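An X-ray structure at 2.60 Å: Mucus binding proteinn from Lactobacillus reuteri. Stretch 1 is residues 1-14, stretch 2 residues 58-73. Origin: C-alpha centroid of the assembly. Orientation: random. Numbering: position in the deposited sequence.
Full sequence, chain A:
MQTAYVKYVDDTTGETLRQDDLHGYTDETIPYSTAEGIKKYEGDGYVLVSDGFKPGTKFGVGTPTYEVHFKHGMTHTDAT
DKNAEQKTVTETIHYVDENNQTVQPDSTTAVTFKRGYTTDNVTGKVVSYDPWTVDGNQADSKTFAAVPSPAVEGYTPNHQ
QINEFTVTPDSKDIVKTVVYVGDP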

ATOM      1  N   MET A   1      -5.441  20.377  48.929  1.00 35.80           N
ATOM      2  CA  MET A   1      -4.588  19.703  47.949  1.00 37.27           C
ATOM      3  C   MET A   1      -5.235  19.725  46.566  1.00 32.73           C
ATOM      4  O   MET A   1      -6.305  19.172  46.361  1.00 33.26           O
ATOM      5  CB  MET A   1      -4.284  18.260  48.364  1.00 38.28           C
ATOM      6  CG  MET A   1      -3.251  17.571  47.457  1.00 40.60           C
ATOM      7  SD  MET A   1      -1.631  17.301  48.236  1.00 55.81           S
ATOM      8  CE  MET A   1      -1.847  15.638  48.898  1.00 46.44           C
ATOM      9  N   GLN A   2      -4.573  20.373  45.622  1.00 31.12           N
ATOM     10  CA  GLN A   2      -5.145  20.575  44.313  1.00 30.46           C
ATOM     11  C   GLN A   2      -4.897  19.384  43.405  1.00 31.73           C
ATOM     12  O   GLN A   2      -4.132  18.477  43.731  1.00 30.65           O
ATOM     13  CB  GLN A   2      -4.571  21.837  43.695  1.00 29.72           C
ATOM     14  CG  GLN A   2      -4.571  22.989  44.653  1.00 28.80           C
ATOM     15  CD  GLN A   2      -5.939  23.222  45.241  1.00 34.53           C
ATOM     16  OE1 GLN A   2      -6.931  23.336  44.508  1.00 35.99           O
ATOM     17  NE2 GLN A   2      -6.013  23.274  46.574  1.00 32.45           N
ATOM     18  N   THR A   3      -5.569  19.397  42.264  1.00 31.10           N
ATOM     19  CA  THR A   3      -5.418  18.347  41.279  1.00 30.63           C
ATOM     20  C   THR A   3      -5.140  18.982  39.930  1.00 29.60           C
ATOM     21  O   THR A   3      -5.647  20.060  39.622  1.00 31.58           O
ATOM     22  CB  THR A   3      -6.671  17.450  41.224  1.00 29.64           C
ATOM     23  OG1 THR A   3      -6.655  16.561  42.347  1.00 32.70           O
ATOM     24  CG2 THR A   3      -6.694  16.616  39.966  1.00 30.15           C
ATOM     25  N   ALA A   4      -4.292  18.338  39.142  1.00 25.59           N
ATOM     26  CA  ALA A   4      -4.103  18.759  37.773  1.00 25.37           C
ATOM     27  C   ALA A   4      -4.014  17.509  36.915  1.00 23.72           C
ATOM     28  O   ALA A   4      -3.389  16.526  37.314  1.00 22.98           O
ATOM     29  CB  ALA A   4      -2.853  19.606  37.650  1.00 22.40           C
ATOM     30  N   TYR A   5      -4.662  17.538  35.753  1.00 21.84           N
ATOM     31  CA  TYR A   5      -4.708  16.373  34.871  1.00 22.56           C
ATOM     32  C   TYR A   5      -3.891  16.636  33.613  1.00 22.21           C
ATOM     33  O   TYR A   5      -3.941  17.729  33.050  1.00 23.86           O
ATOM     34  CB  TYR A   5      -6.151  16.039  34.457  1.00 23.09           C
ATOM     35  CG  TYR A   5      -7.061  15.538  35.553  1.00 24.96           C
ATOM     36  CD1 TYR A   5      -6.806  14.335  36.207  1.00 28.18           C
ATOM     37  CD2 TYR A   5      -8.196  16.250  35.913  1.00 26.02           C
ATOM     38  CE1 TYR A   5      -7.654  13.865  37.214  1.00 27.25           C
ATOM     39  CE2 TYR A   5      -9.047  15.788  36.911  1.00 27.60           C
ATOM     40  CZ  TYR A   5      -8.772  14.597  37.555  1.00 29.86           C
ATOM     41  OH  TYR A   5      -9.624  14.153  38.543  1.00 33.08           O
ATOM     42  N   VAL A   6      -3.146  15.634  33.162  1.00 20.64           N
ATOM     43  CA  VAL A   6      -2.428  15.731  31.900  1.00 20.65           C
ATOM     44  C   VAL A   6      -2.930  14.586  31.023  1.00 21.94           C
ATOM     45  O   VAL A   6      -2.754  13.415  31.364  1.00 23.69           O
ATOM     46  CB  VAL A   6      -0.904  15.655  32.121  1.00 22.26           C
ATOM     47  CG1 VAL A   6      -0.170  15.719  30.806  1.00 22.41           C
ATOM     48  CG2 VAL A   6      -0.446  16.782  33.033  1.00 18.51           C
ATOM     49  N   LYS A   7      -3.600  14.922  29.924  1.00 21.76           N
ATOM     50  CA  LYS A   7      -4.356  13.926  29.154  1.00 22.90           C
ATOM     51  C   LYS A   7      -3.768  13.776  27.753  1.00 24.05           C
ATOM     52  O   LYS A   7      -3.745  14.733  26.975  1.00 25.90           O
ATOM     53  CB  LYS A   7      -5.844  14.319  29.093  1.00 21.56           C
ATOM     54  CG  LYS A   7      -6.723  13.430  28.238  1.00 26.10           C
ATOM     55  CD  LYS A   7      -8.238  13.640  28.494  1.00 32.44           C
ATOM     56  CE  LYS A   7      -8.772  14.915  27.834  1.00 38.16           C
ATOM     57  NZ  LYS A   7     -10.255  15.085  27.974  1.00 42.28           N
ATOM     58  N   TYR A   8      -3.273  12.579  27.447  1.00 21.79           N
ATOM     59  CA  TYR A   8      -2.670  12.286  26.153  1.00 20.31           C
ATOM     60  C   TYR A   8      -3.707  11.640  25.254  1.00 21.73           C
ATOM     61  O   TYR A   8      -4.200  10.555  25.559  1.00 22.42           O
ATOM     62  CB  TYR A   8      -1.495  11.319  26.311  1.00 21.22           C
ATOM     63  CG  TYR A   8      -0.360  11.806  27.174  1.00 22.12           C
ATOM     64  CD1 TYR A   8       0.785  12.342  26.608  1.00 21.54           C
ATOM     65  CD2 TYR A   8      -0.431  11.723  28.567  1.00 23.27           C
ATOM     66  CE1 TYR A   8       1.840  12.792  27.414  1.00 24.35           C
ATOM     67  CE2 TYR A   8       0.610  12.171  29.375  1.00 22.39           C
ATOM     68  CZ  TYR A   8       1.743  12.702  28.792  1.00 22.58           C
ATOM     69  OH  TYR A   8       2.774  13.140  29.585  1.00 22.32           O
ATOM     70  N   VAL A   9      -4.003  12.291  24.131  1.00 23.20           N
ATOM     71  CA  VAL A   9      -5.093  11.886  23.250  1.00 23.64           C
ATOM     72  C   VAL A   9      -4.643  11.461  21.851  1.00 21.95           C
ATOM     73  O   VAL A   9      -3.914  12.165  21.182  1.00 23.70           O
ATOM     74  CB  VAL A   9      -6.087  13.040  23.086  1.00 22.55           C
ATOM     75  CG1 VAL A   9      -7.180  12.644  22.164  1.00 24.32           C
ATOM     76  CG2 VAL A   9      -6.656  13.431  24.416  1.00 23.36           C
ATOM     77  N   ASP A  10      -5.105  10.301  21.416  1.00 25.98           N
ATOM     78  CA  ASP A  10      -4.954   9.852  20.032  1.00 27.50           C
ATOM     79  C   ASP A  10      -6.084  10.410  19.159  1.00 26.05           C
ATOM     80  O   ASP A  10      -7.201   9.893  19.177  1.00 25.63           O
ATOM     81  CB  ASP A  10      -4.942   8.313  19.987  1.00 25.40           C
ATOM     82  CG  ASP A  10      -5.019   7.760  18.577  1.00 29.10           C
ATOM     83  OD1 ASP A  10      -4.778   8.524  17.614  1.00 29.29           O
ATOM     84  OD2 ASP A  10      -5.313   6.548  18.433  1.00 28.25           O
ATOM     85  N   ASP A  11      -5.775  11.447  18.383  1.00 26.59           N
ATOM     86  CA  ASP A  11      -6.778  12.137  17.585  1.00 24.61           C
ATOM     87  C   ASP A  11      -7.347  11.229  16.520  1.00 27.99           C
ATOM     88  O   ASP A  11      -8.494  11.392  16.121  1.00 30.68           O
ATOM     89  CB  ASP A  11      -6.228  13.423  16.953  1.00 25.82           C
ATOM     90  CG  ASP A  11      -5.975  14.542  17.992  1.00 34.61           C
ATOM     91  OD1 ASP A  11      -6.250  14.310  19.194  1.00 36.22           O
ATOM     92  OD2 ASP A  11      -5.518  15.659  17.614  1.00 29.57           O
ATOM     93  N   THR A  12      -6.562  10.253  16.076  1.00 29.66           N
ATOM     94  CA  THR A  12      -7.009   9.341  15.012  1.00 28.47           C
ATOM     95  C   THR A  12      -8.241   8.518  15.423  1.00 29.79           C
ATOM     96  O   THR A  12      -9.296   8.591  14.778  1.00 32.26           O
ATOM     97  CB  THR A  12      -5.867   8.403  14.527  1.00 28.91           C
ATOM     98  OG1 THR A  12      -4.874   9.158  13.820  1.00 28.72           O
ATOM     99  CG2 THR A  12      -6.400   7.355  13.598  1.00 29.09           C
ATOM    100  N   THR A  13      -8.109   7.749  16.502  1.00 28.51           N
ATOM    101  CA  THR A  13      -9.219   6.948  17.017  1.00 27.35           C
ATOM    102  C   THR A  13     -10.170   7.743  17.919  1.00 28.56           C
ATOM    103  O   THR A  13     -11.354   7.418  18.016  1.00 28.77           O
ATOM    104  CB  THR A  13      -8.720   5.737  17.817  1.00 26.77           C
ATOM    105  OG1 THR A  13      -7.958   6.183  18.949  1.00 25.97           O
ATOM    106  CG2 THR A  13      -7.873   4.824  16.948  1.00 23.70           C
ATOM    107  N   GLY A  14      -9.650   8.774  18.577  1.00 28.20           N
ATOM    108  CA  GLY A  14     -10.444   9.561  19.505  1.00 27.40           C
ATOM    109  C   GLY A  14     -10.254   9.168  20.962  1.00 26.76           C
ATOM    110  O   GLY A  14     -10.666   9.884  21.872  1.00 28.68           O
ATOM    111  N   LYS A  58       2.240  25.921  37.575  1.00 30.21           N
ATOM    112  CA  LYS A  58       1.972  25.682  38.988  1.00 30.62           C
ATOM    113  C   LYS A  58       0.546  25.146  39.220  1.00 33.04           C
ATOM    114  O   LYS A  58      -0.270  25.108  38.298  1.00 31.97           O
ATOM    115  CB  LYS A  58       2.207  26.969  39.773  1.00 29.98           C
ATOM    116  CG  LYS A  58       3.591  27.548  39.529  1.00 33.79           C
ATOM    117  CD  LYS A  58       3.859  28.862  40.267  1.00 29.63           C
ATOM    118  CE  LYS A  58       3.078  30.006  39.631  1.00 39.07           C
ATOM    119  NZ  LYS A  58       3.533  31.371  40.055  1.00 42.60           N
ATOM    120  N   PHE A  59       0.268  24.710  40.448  1.00 31.71           N
ATOM    121  CA  PHE A  59      -1.091  24.379  40.859  1.00 28.77           C
ATOM    122  C   PHE A  59      -1.833  25.671  41.177  1.00 32.07           C
ATOM    123  O   PHE A  59      -1.317  26.532  41.887  1.00 34.18           O
ATOM    124  CB  PHE A  59      -1.103  23.502  42.118  1.00 31.50           C
ATOM    125  CG  PHE A  59      -0.530  22.118  41.929  1.00 31.89           C
ATOM    126  CD1 PHE A  59      -1.259  21.122  41.284  1.00 28.22           C
ATOM    127  CD2 PHE A  59       0.727  21.798  42.432  1.00 30.61           C
ATOM    128  CE1 PHE A  59      -0.734  19.839  41.118  1.00 25.91           C
ATOM    129  CE2 PHE A  59       1.260  20.519  42.263  1.00 30.23           C
ATOM    130  CZ  PHE A  59       0.526  19.537  41.604  1.00 26.25           C
ATOM    131  N   GLY A  60      -3.048  25.796  40.648  1.00 39.73           N
ATOM    132  CA  GLY A  60      -3.968  26.873  41.001  1.00 36.67           C
ATOM    133  C   GLY A  60      -5.075  26.344  41.900  1.00 35.28           C
ATOM    134  O   GLY A  60      -4.792  25.696  42.900  1.00 38.15           O
ATOM    135  N   VAL A  61      -6.333  26.586  41.548  1.00 32.99           N
ATOM    136  CA  VAL A  61      -7.405  26.193  42.445  1.00 31.66           C
ATOM    137  C   VAL A  61      -8.490  25.397  41.778  1.00 36.75           C
ATOM    138  O   VAL A  61      -9.294  24.743  42.456  1.00 44.42           O
ATOM    139  CB  VAL A  61      -8.042  27.388  43.126  1.00 29.70           C
ATOM    140  CG1 VAL A  61      -7.172  27.862  44.245  1.00 31.50           C
ATOM    141  CG2 VAL A  61      -8.271  28.491  42.113  1.00 31.76           C
ATOM    142  N   GLY A  62      -8.546  25.445  40.461  1.00 30.33           N
ATOM    143  CA  GLY A  62      -9.556  24.654  39.798  1.00 29.56           C
ATOM    144  C   GLY A  62      -9.153  23.193  39.773  1.00 29.36           C
ATOM    145  O   GLY A  62      -8.318  22.735  40.550  1.00 30.38           O
ATOM    146  N   THR A  63      -9.766  22.452  38.863  1.00 28.19           N
ATOM    147  CA  THR A  63      -9.285  21.141  38.518  1.00 24.61           C
ATOM    148  C   THR A  63      -9.047  21.152  37.014  1.00 23.32           C
ATOM    149  O   THR A  63      -9.909  20.776  36.233  1.00 24.75           O
ATOM    150  CB  THR A  63     -10.286  20.063  38.963  1.00 30.06           C
ATOM    151  OG1 THR A  63     -10.222  19.950  40.391  1.00 37.38           O
ATOM    152  CG2 THR A  63      -9.950  18.713  38.363  1.00 27.52           C
ATOM    153  N   PRO A  64      -7.873  21.633  36.599  1.00 24.11           N
ATOM    154  CA  PRO A  64      -7.571  21.775  35.175  1.00 21.35           C
ATOM    155  C   PRO A  64      -7.074  20.498  34.523  1.00 21.39           C
ATOM    156  O   PRO A  64      -6.344  19.729  35.141  1.00 22.80           O
ATOM    157  CB  PRO A  64      -6.451  22.805  35.171  1.00 22.07           C
ATOM    158  CG  PRO A  64      -5.778  22.634  36.478  1.00 22.70           C
ATOM    159  CD  PRO A  64      -6.825  22.216  37.454  1.00 24.92           C
ATOM    160  N   THR A  65      -7.480  20.293  33.276  1.00 20.01           N
ATOM    161  CA  THR A  65      -6.864  19.303  32.405  1.00 19.67           C
ATOM    162  C   THR A  65      -6.046  19.972  31.292  1.00 20.36           C
ATOM    163  O   THR A  65      -6.529  20.867  30.584  1.00 20.51           O
ATOM    164  CB  THR A  65      -7.919  18.384  31.766  1.00 20.01           C
ATOM    165  OG1 THR A  65      -8.500  17.560  32.784  1.00 24.99           O
ATOM    166  CG2 THR A  65      -7.291  17.494  30.703  1.00 19.08           C
ATOM    167  N   TYR A  66      -4.797  19.544  31.150  1.00 19.52           N
ATOM    168  CA  TYR A  66      -3.976  19.939  30.019  1.00 19.05           C
ATOM    169  C   TYR A  66      -3.903  18.766  29.028  1.00 19.75           C
ATOM    170  O   TYR A  66      -3.809  17.606  29.436  1.00 17.67           O
ATOM    171  CB  TYR A  66      -2.592  20.330  30.510  1.00 20.51           C
ATOM    172  CG  TYR A  66      -2.577  21.451  31.524  1.00 19.48           C
ATOM    173  CD1 TYR A  66      -2.456  22.780  31.125  1.00 22.58           C
ATOM    174  CD2 TYR A  66      -2.673  21.190  32.881  1.00 19.24           C
ATOM    175  CE1 TYR A  66      -2.428  23.821  32.059  1.00 21.00           C
ATOM    176  CE2 TYR A  66      -2.641  22.231  33.818  1.00 19.48           C
ATOM    177  CZ  TYR A  66      -2.520  23.528  33.392  1.00 18.35           C
ATOM    178  OH  TYR A  66      -2.501  24.538  34.299  1.00 23.63           O
ATOM    179  N   GLU A  67      -3.976  19.062  27.734  1.00 20.13           N
ATOM    180  CA  GLU A  67      -4.052  18.005  26.722  1.00 22.40           C
ATOM    181  C   GLU A  67      -2.801  17.896  25.837  1.00 20.70           C
ATOM    182  O   GLU A  67      -2.216  18.885  25.408  1.00 21.06           O
ATOM    183  CB  GLU A  67      -5.317  18.162  25.856  1.00 25.74           C
ATOM    184  CG  GLU A  67      -6.652  17.885  26.587  1.00 28.45           C
ATOM    185  CD  GLU A  67      -7.887  18.050  25.681  1.00 40.08           C
ATOM    186  OE1 GLU A  67      -7.782  18.795  24.679  1.00 44.72           O
ATOM    187  OE2 GLU A  67      -8.954  17.439  25.958  1.00 38.75           O
ATOM    188  N   VAL A  68      -2.378  16.672  25.580  1.00 21.74           N
ATOM    189  CA  VAL A  68      -1.307  16.437  24.620  1.00 25.05           C
ATOM    190  C   VAL A  68      -1.914  15.635  23.481  1.00 23.07           C
ATOM    191  O   VAL A  68      -2.323  14.497  23.692  1.00 24.60           O
ATOM    192  CB  VAL A  68      -0.119  15.646  25.254  1.00 25.13           C
ATOM    193  CG1 VAL A  68       0.964  15.393  24.227  1.00 23.55           C
ATOM    194  CG2 VAL A  68       0.465  16.396  26.443  1.00 21.17           C
ATOM    195  N   HIS A  69      -2.014  16.212  22.286  1.00 22.54           N
ATOM    196  CA  HIS A  69      -2.664  15.488  21.184  1.00 26.18           C
ATOM    197  C   HIS A  69      -1.661  14.776  20.243  1.00 25.65           C
ATOM    198  O   HIS A  69      -0.585  15.291  19.944  1.00 25.59           O
ATOM    199  CB  HIS A  69      -3.636  16.401  20.401  1.00 26.95           C
ATOM    200  CG  HIS A  69      -4.854  16.808  21.179  1.00 29.48           C
ATOM    201  ND1 HIS A  69      -5.988  16.024  21.258  1.00 27.64           N
ATOM    202  CD2 HIS A  69      -5.115  17.917  21.914  1.00 29.23           C
ATOM    203  CE1 HIS A  69      -6.892  16.631  22.008  1.00 27.97           C
ATOM    204  NE2 HIS A  69      -6.388  17.779  22.421  1.00 28.28           N
ATOM    205  N   PHE A  70      -2.017  13.579  19.802  1.00 24.21           N
ATOM    206  CA  PHE A  70      -1.208  12.840  18.847  1.00 23.80           C
ATOM    207  C   PHE A  70      -2.078  12.427  17.694  1.00 24.70           C
ATOM    208  O   PHE A  70      -3.299  12.436  17.824  1.00 25.03           O
ATOM    209  CB  PHE A  70      -0.677  11.564  19.467  1.00 23.76           C
ATOM    210  CG  PHE A  70       0.286  11.785  20.586  1.00 26.16           C
ATOM    211  CD1 PHE A  70       1.651  11.707  20.366  1.00 25.37           C
ATOM    212  CD2 PHE A  70      -0.164  12.043  21.864  1.00 23.01           C
ATOM    213  CE1 PHE A  70       2.538  11.885  21.397  1.00 22.83           C
ATOM    214  CE2 PHE A  70       0.723  12.224  22.891  1.00 23.23           C
ATOM    215  CZ  PHE A  70       2.074  12.147  22.659  1.00 23.84           C
ATOM    216  N   LYS A  71      -1.451  12.070  16.572  1.00 24.68           N
ATOM    217  CA  LYS A  71      -2.133  11.360  15.477  1.00 25.26           C
ATOM    218  C   LYS A  71      -1.279  10.175  15.069  1.00 24.99           C
ATOM    219  O   LYS A  71      -0.100  10.104  15.422  1.00 25.19           O
ATOM    220  CB  LYS A  71      -2.375  12.259  14.268  1.00 22.77           C
ATOM    221  CG  LYS A  71      -1.100  12.834  13.669  1.00 26.13           C
ATOM    222  CD  LYS A  71      -1.386  13.642  12.414  1.00 26.89           C
ATOM    223  CE  LYS A  71      -0.271  14.658  12.133  1.00 27.32           C
ATOM    224  NZ  LYS A  71      -0.649  15.491  10.946  1.00 25.88           N
ATOM    225  N   HIS A  72      -1.871   9.238  14.340  1.00 26.33           N
ATOM    226  CA  HIS A  72      -1.126   8.075  13.863  1.00 26.32           C
ATOM    227  C   HIS A  72      -0.094   8.458  12.811  1.00 25.71           C
ATOM    228  O   HIS A  72      -0.355   9.270  11.926  1.00 25.27           O
ATOM    229  CB  HIS A  72      -2.069   7.025  13.283  1.00 25.92           C
ATOM    230  CG  HIS A  72      -2.830   6.258  14.318  1.00 29.89           C
ATOM    231  ND1 HIS A  72      -3.517   5.095  14.029  1.00 28.81           N
ATOM    232  CD2 HIS A  72      -3.010   6.480  15.641  1.00 27.76           C
ATOM    233  CE1 HIS A  72      -4.086   4.637  15.128  1.00 27.03           C
ATOM    234  NE2 HIS A  72      -3.797   5.460  16.121  1.00 29.31           N
ATOM    235  N   GLY A  73       1.086   7.861  12.919  1.00 26.85           N
ATOM    236  CA  GLY A  73       2.110   8.044  11.914  1.00 25.14           C
ATOM    237  C   GLY A  73       1.732   7.323  10.646  1.00 25.37           C
ATOM    238  O   GLY A  73       1.134   6.250  10.678  1.00 27.50           O
TER
HETATM  239  O   HOH W   1      -5.527  22.769  40.393  1.00 28.57           O

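Residues 2-10 and 65-72 run side by side as parallel strands, and their backbones form a regular ladder. Tyr5, Lys7 and Val9 of the first strand do the bonding: Tyr5 N donates to Pro64 O at 2.8 Å and Tyr5 O accepts from Tyr66 N at 2.8 Å, a pattern that Lys7 and Val9 repeat with the residues flanking Glu67 and His69. Asp11 N adds the last rung, to Phe70 O at 2.7 Å. Pro64 O continues the ladder, but the nitrogen of Pro64 has no hydrogen, so the rung to Thr3 O is missing; Pro64 CD lies 3.3 Å from Thr3 O, and a water donates to both Thr3 O and Gly62 O, at 2.8 Å from each.

Side chains alternate between the two faces. Val6, Tyr8, Tyr66, Val68 and Phe70 lie on one, largely buried. Val6 and Val68 both adopt chi1 t, the common choice for a beta-branched valine in a strand, and their methyls barely meet, with CG1 of Val6 4.5 Å from CG2 of Val68. Tyr8 makes the closer packing. With chi1 m and chi2 near -99°, its ring places CD1 3.7 Å from Val68 CB and 3.7 Å from Phe70 CE2. Phe70 has nearly the same torsions (m, -99°), and the two rings meet at their edges rather than stacking. Tyrosine suits this buried place because its OH is hydrogen-bonded elsewhere in the structure. Nearer the start of the first strand, small Ala4 leaves its CB 4.1 Å from Phe59 CE1, so a large ring and a single methyl share the space.

The other face, bearing Tyr5, Lys7, Val9, Thr65, Glu67 and His69, is more polar. Tyr5, with chi1 m, turns its ring toward the loop that leads into the neighbouring strand, where Tyr5 CE2 comes 3.4 Å from Thr63 CG2. Lys7 extends through t and t, then turns at chi3 (77°, p), and its NZ reaches 3.4 Å from Glu67 OE2 in a salt bridge. Glu67, m then t, bears a second contact: its OE1 accepts from His69 NE2 at 2.8 Å. The other ring nitrogen of His69 is also engaged, since ND1 donates to Asp11 OD1 at 2.7 Å. Histidine thus serves as a two-ended donor between two carboxylates, and chi1 m with chi2 near -85° directs its nitrogens to them.

Where the first strand ends, polar side chains bind the turn to His72. Asp10, with chi1 t, turns its carboxylate so that OD2 accepts from His72 NE2 at 3.0 Å and from Thr13 OG1 at 2.7 Å, while OD1 takes Thr12 N at 2.9 Å. One aspartate therefore holds both the turn and the partner strand. Thr12, with chi1 m, uses both branches: OG1 accepts from His72 N at 3.0 Å, and CG2 lies 3.7 Å from the centroid of the His72 ring, almost on its normal, a CH-pi contact. Threonine suits the site by offering a hydroxyl and a methyl from one beta carbon. Gly14 follows with a positive phi of 98°, where a CB would jam against the preceding carbonyl oxygen.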